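Local coordinates for periplasmic binding protein/LacI transcriptional regulator (Clostridium phytofermentans, PDB 3BRS) that probably binds a sugar between the two lobes of a periplasmic-binding-protein fold and hands it to a membrane transporter, at residues A[113-118]-A[148-153]; A[120-124]-A[220-224]; A[136-140]-A[198-202]; A[239-245]-A[273-279]. All coordinates share one frame; numbering follows the deposited sequence.

Contact 1. Residues A[113-118]-A[148-153]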
loop_
_atom_site.group_PDB
_atom_site.type_symbol
_atom_site.label_atom_id
_atom_site.label_comp_id
_atom_site.label_asym_id
_atom_site.label_seq_id
_atom_site.Cartn_x
_atom_site.Cartn_y
_atom_site.Cartn_z
ATOM N N ASN A 113 2.045 -7.616 4.219
ATOM C CA ASN A 113 2.033 -6.261 4.894
ATOM C C ASN A 113 2.242 -6.369 6.380
ATOM O O ASN A 113 2.915 -5.518 7.047
ATOM C CB ASN A 113 0.855 -5.379 4.438
ATOM C CG ASN A 113 1.014 -4.955 2.961
ATOM O OD1 ASN A 113 1.855 -4.116 2.670
ATOM N ND2 ASN A 113 0.350 -5.629 2.045
ATOM N N ILE A 114 1.809 -7.515 6.889
ATOM C CA ILE A 114 1.997 -7.810 8.295
ATOM C C ILE A 114 3.475 -7.949 8.505
ATOM O O ILE A 114 4.060 -7.283 9.355
ATOM C CB ILE A 114 1.180 -8.987 8.812
ATOM C CG1 ILE A 114 -0.312 -8.652 8.740
ATOM C CG2 ILE A 114 1.428 -9.145 10.356
ATOM C CD1 ILE A 114 -1.276 -9.857 8.815
ATOM N N GLN A 115 4.123 -8.792 7.758
ATOM C CA GLN A 115 5.583 -8.900 7.953
ATOM C C GLN A 115 6.340 -7.645 7.660
ATOM O O GLN A 115 7.297 -7.345 8.345
ATOM C CB GLN A 115 6.176 -10.074 7.189
ATOM C CG GLN A 115 5.929 -11.458 7.855
ATOM C CD GLN A 115 6.707 -11.718 9.140
ATOM O OE1 GLN A 115 7.822 -11.208 9.361
ATOM N NE2 GLN A 115 6.114 -12.551 10.012
ATOM N N ALA A 116 5.946 -6.880 6.625
ATOM C CA ALA A 116 6.515 -5.517 6.505
ATOM C C ALA A 116 6.429 -4.627 7.797
ATOM O O ALA A 116 7.466 -4.089 8.195
ATOM C CB ALA A 116 5.980 -4.800 5.301
ATOM N N GLY A 117 5.241 -4.458 8.434
ATOM C CA GLY A 117 5.193 -3.644 9.592
ATOM C C GLY A 117 5.953 -4.294 10.743
ATOM O O GLY A 117 6.504 -3.611 11.564
ATOM N N ILE A 118 5.861 -5.623 10.880
ATOM C CA ILE A 118 6.717 -6.335 11.833
ATOM C C ILE A 118 8.197 -6.024 11.653
ATOM O O ILE A 118 8.927 -5.879 12.688
ATOM C CB ILE A 118 6.527 -7.931 11.738
ATOM C CG1 ILE A 118 5.091 -8.332 12.116
ATOM C CG2 ILE A 118 7.524 -8.651 12.652
ATOM C CD1 ILE A 118 4.864 -9.833 12.185
ATOM N N ASP A 148 -2.875 -3.962 7.916
ATOM C CA ASP A 148 -1.884 -5.041 8.086
ATOM C C ASP A 148 -0.534 -4.455 8.564
ATOM O O ASP A 148 0.112 -4.979 9.414
ATOM C CB ASP A 148 -1.665 -5.881 6.783
ATOM C CG ASP A 148 -2.830 -6.856 6.459
ATOM O OD1 ASP A 148 -3.801 -6.947 7.224
ATOM O OD2 ASP A 148 -2.794 -7.514 5.396
ATOM N N ARG A 149 -0.157 -3.322 8.015
ATOM C CA ARG A 149 1.037 -2.552 8.393
ATOM C C ARG A 149 1.089 -2.082 9.840
ATOM O O ARG A 149 2.147 -2.234 10.511
ATOM C CB ARG A 149 1.217 -1.394 7.425
ATOM C CG ARG A 149 1.752 -1.942 6.058
ATOM C CD ARG A 149 1.974 -0.881 5.044
ATOM N NE ARG A 149 1.920 -1.481 3.719
ATOM C CZ ARG A 149 1.856 -0.752 2.599
ATOM N NH1 ARG A 149 1.891 0.625 2.637
ATOM N NH2 ARG A 149 1.735 -1.395 1.446
ATOM N N GLU A 150 -0.054 -1.568 10.338
ATOM C CA GLU A 150 -0.136 -1.056 11.689
ATOM C C GLU A 150 -0.152 -2.250 12.696
ATOM O O GLU A 150 0.448 -2.175 13.739
ATOM C CB GLU A 150 -1.402 -0.185 11.842
ATOM C CG GLU A 150 -1.690 0.222 13.289
ATOM C CD GLU A 150 -2.952 1.017 13.320
ATOM O OE1 GLU A 150 -3.187 1.731 12.310
ATOM O OE2 GLU A 150 -3.728 0.933 14.276
ATOM N N GLU A 151 -0.851 -3.318 12.349
ATOM C CA GLU A 151 -0.836 -4.603 13.112
ATOM C C GLU A 151 0.505 -5.221 13.190
ATOM O O GLU A 151 1.030 -5.523 14.312
ATOM C CB GLU A 151 -1.796 -5.591 12.432
ATOM C CG GLU A 151 -1.935 -6.961 13.130
ATOM C CD GLU A 151 -2.659 -8.009 12.233
ATOM O OE1 GLU A 151 -3.535 -7.590 11.383
ATOM O OE2 GLU A 151 -2.378 -9.242 12.389
ATOM N N GLY A 152 1.134 -5.366 12.020
ATOM C CA GLY A 152 2.579 -5.717 11.947
ATOM C C GLY A 152 3.430 -4.895 12.818
ATOM O O GLY A 152 4.169 -5.422 13.623
ATOM N N LEU A 153 3.385 -3.569 12.637
ATOM C CA LEU A 153 4.137 -2.653 13.463
ATOM C C LEU A 153 4.133 -2.939 14.983
ATOM O O LEU A 153 5.174 -2.955 15.584
ATOM C CB LEU A 153 3.645 -1.223 13.227
ATOM C CG LEU A 153 4.386 -0.043 13.953
ATOM C CD1 LEU A 153 5.847 0.085 13.514
ATOM C CD2 LEU A 153 3.650 1.272 13.686
HETATM O O HOH W 1 -0.454 -8.407 4.665
HETATM O O HOH W 2 -2.464 -6.489 2.976
#

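Contact 2. Residues A[120-124]-A[220-224]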
loop_
_atom_site.group_PDB
_atom_site.type_symbol
_atom_site.label_atom_id
_atom_site.label_comp_id
_atom_site.label_asym_id
_atom_site.label_seq_id
_atom_site.Cartn_x
_atom_site.Cartn_y
_atom_site.Cartn_z
ATOM N N ILE A 120 9.677 -3.408 10.264
ATOM C CA ILE A 120 9.881 -1.993 10.656
ATOM C C ILE A 120 9.583 -1.813 12.213
ATOM O O ILE A 120 10.279 -1.018 12.897
ATOM C CB ILE A 120 9.180 -1.078 9.538
ATOM C CG1 ILE A 120 10.152 -0.312 8.621
ATOM C CG2 ILE A 120 7.783 -0.554 9.893
ATOM C CD1 ILE A 120 11.183 0.555 9.254
ATOM N N GLY A 121 8.629 -2.596 12.786
ATOM C CA GLY A 121 8.418 -2.560 14.245
ATOM C C GLY A 121 9.680 -2.917 14.987
ATOM O O GLY A 121 10.028 -2.313 16.012
ATOM N N ALA A 122 10.379 -3.932 14.480
ATOM C CA ALA A 122 11.583 -4.442 15.166
ATOM C C ALA A 122 12.717 -3.472 15.060
ATOM O O ALA A 122 13.465 -3.310 16.013
ATOM C CB ALA A 122 11.999 -5.827 14.720
ATOM N N VAL A 123 12.869 -2.796 13.932
ATOM C CA VAL A 123 13.866 -1.699 13.851
ATOM C C VAL A 123 13.542 -0.605 14.920
ATOM O O VAL A 123 14.428 -0.136 15.617
ATOM C CB VAL A 123 13.874 -1.078 12.391
ATOM C CG1 VAL A 123 14.631 0.265 12.359
ATOM C CG2 VAL A 123 14.465 -2.072 11.359
ATOM N N THR A 124 12.252 -0.231 15.017
ATOM C CA THR A 124 11.783 0.838 15.883
ATOM C C THR A 124 11.993 0.461 17.342
ATOM O O THR A 124 12.408 1.304 18.142
ATOM C CB THR A 124 10.307 1.242 15.629
ATOM O OG1 THR A 124 10.077 1.529 14.232
ATOM C CG2 THR A 124 10.003 2.514 16.383
ATOM N N LEU A 220 13.190 8.757 11.501
ATOM C CA LEU A 220 12.107 8.397 10.655
ATOM C C LEU A 220 12.431 7.067 10.009
ATOM O O LEU A 220 13.548 6.784 9.510
ATOM C CB LEU A 220 11.856 9.502 9.619
ATOM C CG LEU A 220 10.824 9.312 8.491
ATOM C CD1 LEU A 220 9.363 9.085 9.003
ATOM C CD2 LEU A 220 10.837 10.491 7.539
ATOM N N VAL A 221 11.445 6.197 10.093
ATOM C CA VAL A 221 11.488 4.901 9.445
ATOM C C VAL A 221 10.151 4.779 8.713
ATOM O O VAL A 221 9.150 5.449 9.088
ATOM C CB VAL A 221 11.622 3.742 10.507
ATOM C CG1 VAL A 221 12.962 3.828 11.223
ATOM C CG2 VAL A 221 10.552 3.811 11.531
ATOM N N CYS A 222 10.125 3.968 7.652
ATOM C CA CYS A 222 8.870 3.835 6.853
ATOM C C CYS A 222 8.845 2.558 6.063
ATOM O O CYS A 222 9.893 1.938 5.776
ATOM C CB CYS A 222 8.690 5.003 5.848
ATOM S SG CYS A 222 10.196 5.128 4.744
ATOM N N ILE A 223 7.636 2.219 5.673
ATOM C CA ILE A 223 7.334 1.337 4.546
ATOM C C ILE A 223 7.115 2.232 3.300
ATOM O O ILE A 223 6.322 3.186 3.332
ATOM C CB ILE A 223 6.100 0.460 4.790
ATOM C CG1 ILE A 223 6.306 -0.382 6.068
ATOM C CG2 ILE A 223 5.824 -0.417 3.570
ATOM C CD1 ILE A 223 4.966 -1.005 6.663
ATOM N N ASP A 224 7.851 1.914 2.216
ATOM C CA ASP A 224 7.948 2.798 1.081
ATOM C C ASP A 224 7.718 2.108 -0.242
ATOM O O ASP A 224 7.823 0.862 -0.383
ATOM C CB ASP A 224 9.307 3.513 1.125
ATOM C CG ASP A 224 9.480 4.545 0.018
ATOM O OD1 ASP A 224 8.527 5.350 -0.202
ATOM O OD2 ASP A 224 10.583 4.553 -0.612
#

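Contact 3. Residues A[136-140]-A[198-202]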
loop_
_atom_site.group_PDB
_atom_site.type_symbol
_atom_site.label_atom_id
_atom_site.label_comp_id
_atom_site.label_asym_id
_atom_site.label_seq_id
_atom_site.Cartn_x
_atom_site.Cartn_y
_atom_site.Cartn_z
ATOM N N VAL A 136 3.118 7.679 14.851
ATOM C CA VAL A 136 2.823 7.055 13.555
ATOM C C VAL A 136 1.937 7.871 12.615
ATOM O O VAL A 136 0.849 8.370 12.979
ATOM C CB VAL A 136 2.112 5.716 13.736
ATOM C CG1 VAL A 136 1.971 4.899 12.448
ATOM C CG2 VAL A 136 2.803 4.886 14.807
ATOM N N ILE A 137 2.393 7.981 11.384
ATOM C CA ILE A 137 1.554 8.506 10.304
ATOM C C ILE A 137 1.174 7.327 9.393
ATOM O O ILE A 137 2.050 6.695 8.631
ATOM C CB ILE A 137 2.217 9.606 9.447
ATOM C CG1 ILE A 137 2.761 10.767 10.273
ATOM C CG2 ILE A 137 1.136 10.157 8.402
ATOM C CD1 ILE A 137 1.676 11.359 11.320
ATOM N N SER A 138 -0.125 7.038 9.470
ATOM C CA SER A 138 -0.778 6.097 8.576
ATOM C C SER A 138 -1.472 6.833 7.443
ATOM O O SER A 138 -1.445 8.080 7.342
ATOM C CB SER A 138 -1.728 5.177 9.307
ATOM O OG SER A 138 -1.971 4.051 8.470
ATOM N N PHE A 139 -2.046 6.039 6.558
ATOM C CA PHE A 139 -2.688 6.514 5.384
ATOM C C PHE A 139 -4.229 6.273 5.472
ATOM O O PHE A 139 -4.951 7.022 6.178
ATOM C CB PHE A 139 -2.028 5.965 4.111
ATOM C CG PHE A 139 -1.801 4.450 4.033
ATOM C CD1 PHE A 139 -0.807 3.826 4.825
ATOM C CD2 PHE A 139 -2.400 3.701 3.032
ATOM C CE1 PHE A 139 -0.513 2.409 4.738
ATOM C CE2 PHE A 139 -2.125 2.303 2.874
ATOM C CZ PHE A 139 -1.134 1.632 3.726
ATOM N N VAL A 140 -4.748 5.197 4.862
ATOM C CA VAL A 140 -6.252 5.093 4.742
ATOM C C VAL A 140 -6.620 4.015 5.656
ATOM O O VAL A 140 -6.344 2.881 5.363
ATOM C CB VAL A 140 -6.821 4.777 3.303
ATOM C CG1 VAL A 140 -8.441 4.629 3.354
ATOM C CG2 VAL A 140 -6.508 5.903 2.417
ATOM N N ASN A 198 3.278 4.438 4.497
ATOM C CA ASN A 198 3.370 4.401 3.040
ATOM C C ASN A 198 4.142 5.594 2.498
ATOM O O ASN A 198 4.554 6.425 3.264
ATOM C CB ASN A 198 1.977 4.227 2.410
ATOM C CG ASN A 198 1.214 5.527 2.283
ATOM O OD1 ASN A 198 1.346 6.458 3.104
ATOM N ND2 ASN A 198 0.394 5.593 1.251
ATOM N N GLN A 199 4.293 5.760 1.201
ATOM C CA GLN A 199 5.140 6.876 0.750
ATOM C C GLN A 199 4.613 8.283 1.089
ATOM O O GLN A 199 5.367 9.119 1.588
ATOM C CB GLN A 199 5.407 6.729 -0.727
ATOM C CG GLN A 199 6.315 7.719 -1.363
ATOM C CD GLN A 199 6.112 7.716 -2.876
ATOM O OE1 GLN A 199 5.624 6.723 -3.456
ATOM N NE2 GLN A 199 6.465 8.814 -3.522
ATOM N N TYR A 200 3.311 8.547 0.825
ATOM C CA TYR A 200 2.646 9.793 1.230
ATOM C C TYR A 200 2.916 10.197 2.627
ATOM O O TYR A 200 3.162 11.378 2.901
ATOM C CB TYR A 200 1.100 9.696 1.027
ATOM C CG TYR A 200 0.702 9.453 -0.417
ATOM C CD1 TYR A 200 0.492 8.162 -0.893
ATOM C CD2 TYR A 200 0.553 10.508 -1.285
ATOM C CE1 TYR A 200 0.062 7.891 -2.238
ATOM C CE2 TYR A 200 0.156 10.298 -2.630
ATOM C CZ TYR A 200 -0.135 8.987 -3.101
ATOM O OH TYR A 200 -0.523 8.789 -4.424
ATOM N N SER A 201 2.762 9.244 3.531
ATOM C CA SER A 201 2.894 9.411 4.970
ATOM C C SER A 201 4.294 9.731 5.265
ATOM O O SER A 201 4.555 10.643 6.013
ATOM C CB SER A 201 2.630 8.056 5.685
ATOM O OG SER A 201 1.261 7.713 5.879
ATOM N N ALA A 202 5.237 8.920 4.760
ATOM C CA ALA A 202 6.680 9.159 5.039
ATOM C C ALA A 202 7.176 10.412 4.505
ATOM O O ALA A 202 7.841 11.110 5.205
ATOM C CB ALA A 202 7.562 8.022 4.518
#

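Contact 4. Residues A[239-245]-A[273-279]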
loop_
_atom_site.group_PDB
_atom_site.type_symbol
_atom_site.label_atom_id
_atom_site.label_comp_id
_atom_site.label_asym_id
_atom_site.label_seq_id
_atom_site.Cartn_x
_atom_site.Cartn_y
_atom_site.Cartn_z
ATOM N N GLU A 239 16.018 6.516 8.528
ATOM C CA GLU A 239 17.044 5.538 8.792
ATOM C C GLU A 239 16.789 3.991 8.653
ATOM O O GLU A 239 17.702 3.176 8.747
ATOM C CB GLU A 239 18.051 6.003 9.811
ATOM C CG GLU A 239 17.477 6.399 11.082
ATOM C CD GLU A 239 16.943 5.198 11.743
ATOM O OE1 GLU A 239 15.701 5.119 11.879
ATOM O OE2 GLU A 239 17.763 4.326 12.130
ATOM N N ALA A 240 15.572 3.622 8.338
ATOM C CA ALA A 240 15.353 2.341 7.727
ATOM C C ALA A 240 14.166 2.453 6.834
ATOM O O ALA A 240 13.254 3.252 7.097
ATOM C CB ALA A 240 15.145 1.270 8.770
ATOM N N MET A 241 14.130 1.655 5.767
ATOM C CA MET A 241 12.886 1.578 4.989
ATOM C C MET A 241 12.662 0.164 4.451
ATOM O O MET A 241 13.675 -0.542 4.024
ATOM C CB MET A 241 12.853 2.584 3.837
ATOM C CG MET A 241 13.917 2.499 2.723
ATOM S SD MET A 241 13.706 3.714 1.316
ATOM C CE MET A 241 13.583 5.239 2.246
ATOM N N VAL A 242 11.372 -0.268 4.513
ATOM C CA VAL A 242 10.900 -1.476 3.868
ATOM C C VAL A 242 10.426 -1.032 2.439
ATOM O O VAL A 242 9.678 -0.078 2.259
ATOM C CB VAL A 242 9.804 -2.236 4.647
ATOM C CG1 VAL A 242 9.477 -3.533 3.902
ATOM C CG2 VAL A 242 10.270 -2.616 6.090
ATOM N N VAL A 243 10.915 -1.721 1.432
ATOM C CA VAL A 243 10.706 -1.349 0.032
ATOM C C VAL A 243 9.907 -2.490 -0.556
ATOM O O VAL A 243 10.225 -3.660 -0.255
ATOM C CB VAL A 243 12.139 -1.329 -0.600
ATOM C CG1 VAL A 243 12.068 -1.464 -2.070
ATOM C CG2 VAL A 243 12.842 -0.108 -0.169
ATOM N N GLN A 244 8.872 -2.213 -1.353
ATOM C CA GLN A 244 8.091 -3.299 -1.931
ATOM C C GLN A 244 8.559 -3.555 -3.359
ATOM O O GLN A 244 9.575 -2.992 -3.774
ATOM C CB GLN A 244 6.583 -2.945 -1.948
ATOM C CG GLN A 244 6.087 -2.556 -0.571
ATOM C CD GLN A 244 4.699 -2.079 -0.630
ATOM O OE1 GLN A 244 3.788 -2.872 -0.795
ATOM N NE2 GLN A 244 4.511 -0.766 -0.554
ATOM N N LYS A 245 7.804 -4.389 -4.091
ATOM C CA LYS A 245 8.080 -4.700 -5.492
ATOM C C LYS A 245 6.884 -4.419 -6.443
ATOM O O LYS A 245 6.319 -5.329 -7.070
ATOM C CB LYS A 245 8.690 -6.121 -5.646
ATOM C CG LYS A 245 10.114 -6.177 -5.110
ATOM C CD LYS A 245 10.767 -7.546 -5.222
ATOM C CE LYS A 245 11.645 -7.827 -3.940
ATOM N NZ LYS A 245 12.103 -9.259 -3.635
ATOM N N GLY A 273 6.828 -9.981 -2.099
ATOM C CA GLY A 273 8.179 -9.808 -1.541
ATOM C C GLY A 273 8.536 -8.341 -1.287
ATOM O O GLY A 273 8.055 -7.448 -1.986
ATOM N N CYS A 274 9.359 -8.091 -0.264
ATOM C CA CYS A 274 9.829 -6.715 0.120
ATOM C C CYS A 274 11.210 -6.837 0.787
ATOM O O CYS A 274 11.613 -7.946 1.069
ATOM C CB CYS A 274 8.808 -6.036 1.049
ATOM S SG CYS A 274 8.769 -6.897 2.585
ATOM N N ALA A 275 11.966 -5.747 0.934
ATOM C CA ALA A 275 13.263 -5.771 1.622
ATOM C C ALA A 275 13.409 -4.631 2.630
ATOM O O ALA A 275 12.872 -3.566 2.438
ATOM C CB ALA A 275 14.436 -5.749 0.625
ATOM N N LEU A 276 14.153 -4.876 3.691
ATOM C CA LEU A 276 14.478 -3.856 4.683
ATOM C C LEU A 276 15.938 -3.379 4.461
ATOM O O LEU A 276 16.874 -4.191 4.570
ATOM C CB LEU A 276 14.387 -4.424 6.095
ATOM C CG LEU A 276 14.803 -3.524 7.276
ATOM C CD1 LEU A 276 13.785 -2.435 7.518
ATOM C CD2 LEU A 276 14.904 -4.297 8.553
ATOM N N ILE A 277 16.081 -2.057 4.236
ATOM C CA ILE A 277 17.331 -1.387 4.131
ATOM C C ILE A 277 17.500 -0.387 5.265
ATOM O O ILE A 277 16.582 0.276 5.659
ATOM C CB ILE A 277 17.445 -0.597 2.812
ATOM C CG1 ILE A 277 16.429 -1.059 1.786
ATOM C CG2 ILE A 277 18.865 -0.817 2.233
ATOM C CD1 ILE A 277 16.750 -0.555 0.401
ATOM N N THR A 278 18.725 -0.172 5.696
ATOM C CA THR A 278 18.946 0.377 7.003
ATOM C C THR A 278 20.198 1.224 6.854
ATOM O O THR A 278 21.114 0.826 6.122
ATOM C CB THR A 278 19.178 -0.885 7.967
ATOM O OG1 THR A 278 18.020 -1.071 8.805
ATOM C CG2 THR A 278 20.375 -0.789 8.758
ATOM N N LYS A 279 20.189 2.399 7.488
ATOM C CA LYS A 279 21.288 3.310 7.456
ATOM C C LYS A 279 22.080 3.124 8.731
ATOM O O LYS A 279 21.535 3.221 9.827
ATOM C CB LYS A 279 20.783 4.728 7.353
ATOM C CG LYS A 279 21.800 5.771 7.649
ATOM C CD LYS A 279 21.615 6.972 6.756
ATOM C CE LYS A 279 22.735 7.966 7.010
ATOM N NZ LYS A 279 23.033 8.745 5.782
#

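Contact 1. Residues A[113-118]-A[148-153]
Asn113 OD1 is gripped side-on by two nitrogens of Arg149. NE donates to OD1 at 2.8 Å, with an N-H...O angle of 153°, and NH2 donates to the same OD1. OD1 lies in the guanidinium plane, but both nitrogens stand above the amide plane on one face, and the two planes are 42° apart. Arg149 leaves its helix pointing away from Asn113. Its chain then runs extended from CG to NE and brings the guanidinium back to the amide. NH1 of the same group donates to Leu197 O, a third bond that limits its rotation.

The Asp148 carboxylate reaches the start of helix 113-127 through water. Two waters each donate to Asp148 OD2; one accepts from the backbone N of Asn113, the other from ND2. Lys144 forms a salt bridge with the same OD2. Alongside, Ile114 lays CG1 against Asp148 CB at 3.7 Å, and its CD1 meets the Glu151 carboxylate.

Farther along, helices 113-127 and 144-157 meet backbone to backbone in a close glycine-to-glycine crossing. Their local axes approach to 6.3 Å and cross at -44°. Gly117 and Gly152 face each other, with CA atoms 4.1 Å apart. Neither has a side chain, so the backbones touch directly. CA-H...O contacts line the crossing, among them Gly117 CA to Arg149 O at 3.5 Å and Leu153 CA to Gly117 O.

Glycines let the helices close in, while charge, amide and water tie the first turn of helix 113-127. Asp148 probably offsets, through the bridging waters, the partial positive charge at that helix start.

Contact 2. Residues A[120-124]-A[220-224]
Ile120 and Val221 make the main apolar contact. Ile120 CD1 presses on Val221 CB at 3.5 Å, tighter than usual for two carbons. The two side chains run alongside each other in opposite senses. Ile120 has a strained first torsion: chi1 is -109°, away from a staggered position. From there CG1 lies against the backbone Cys222 O at 3.6 Å, and CG2 reaches Ile223 CG1 at 4.1 Å. One isoleucine therefore spans three successive strand residues. Val123 adds a lighter touch, methyl to methyl, from its CG1 to Val221 CG1.

The polar part lies within the helix. Thr124 OG1 donates to Ile120 O at 2.9 Å, as does Thr124 N, from opposite faces of the carbonyl plane. The same OG1 rests on Val221 CG2 at 3.6 Å.

Helix 113-127 here runs antiparallel to strand 219-224, at 175°, with 9.1 Å between the local axes. It lies on one face of the mixed sheet, touching strands 191-196 and 240-243 as well, as in the alpha/beta lobes of this family. No hydrogen bond crosses between helix and strand. The threonine spends its proton on its own helix, so a hydroxyl can sit in a buried, apolar interface.

Contact 3. Residues A[136-140]-A[198-202]
Phe139 and Asn198 stack flat on each other. The ring and amide planes are 10° apart, and Asn198 CG lies 3.6 Å from Phe139 CG. Asn198 CB sits over the same ring face, a CH-pi contact 3.9 Å from the centroid. Both side chains place CG between the backbone N and the carbonyl carbon (chi1 50° for Phe139, 83° for Asn198), which turns the two flat groups face to face.

Ser201 makes the second meeting point. Its OG lies 3.0 Å from Ile137 O and 3.1 Å from Ser138 O, at the end of strand 133-138. Asn198 OD1 is close to this hydroxyl as well. Ile137 CG2 packs on the OG at 3.5 Å.

The amide is held by its own helix. Asn198 is the N-cap residue of helix 199-211, and its OD1 accepts from Ser201 N at 3.2 Å, with the donor above the carbonyl plane. This bond keeps the amide turned for the ring. Farther out, Arg149 of helix 144-157 touches both Phe139 and Asn198, and Ile137 bonds through its backbone to Val195 of the neighbouring strand 191-196 and Leu197 just after it.

The arrangement is an asparagine N-cap at the C-terminal ends of the parallel strands of the mixed sheet, where strand ends and helix starts come together. In the two-lobed periplasmic binding proteins such edges line the cleft between the lobes.

Contact 4. Residues A[239-245]-A[273-279]
Val242 holds CG1 anti to its backbone N (chi1 -176°), which lays this methyl on Cys274 SG at 3.7 Å. Its other methyl, CG2, meets Leu276 CD1 at 3.8 Å, the leucine swinging CG away from its own N (chi1 175°). Ala240 CB joins this face and touches both Leu276 CD1 and Thr278 OG1. On the other face Val243 CG2 meets Ile277 CD1 at 4.0 Å. Met241 lies on that face too, with its CG near Ile277 CG1.

The backbones pair as antiparallel strands, 4.7 Å apart between local axes. Met241 and Ile277 form a hydrogen-bonded pair: Met241 N donates to Ile277 O at 2.8 Å, and Ile277 N returns a bond to Met241 O. Val243 and Ala275 form the next such pair. Lys279 N adds a bond to Glu239 O at 2.9 Å beyond the strands. Short CA-H...O contacts lie between, as from Val242 CA to Ala275 O at 3.2 Å. Gly273 has a positive phi, a backbone shape suited to glycine, and the Lys245 chain passes over it.

Strand 275-278 is the last of its mixed sheet and its antiparallel member. Strand 240-243 is bonded on its other side to strand 219-224. Helix 113-127 packs on the face of Ala240, Val242 and Leu276, while Met227 lies against Val243 and Ile277.

After the strands and helices up to 107-110, the chain enters helix 113-127, which serves contacts 1 and 2. Contact 1 closes a short loop to helix 144-157, passing through strand 133-138. Contact 3 starts on that strand, inside this loop, and ends on helix 199-211, so contacts 1 and 3 cross. Contact 2 closes a longer loop onto strand 219-224 and holds contact 3 within it; it crosses contact 1. Contact 4 follows in series, pairing strand 240-243 with the last strand. Contacts 2, 3 and 4 reach the same mixed sheet. Ile223 packs on Arg149 between contacts 1 and 2, and Ile120 on Val242 between 2 and 4.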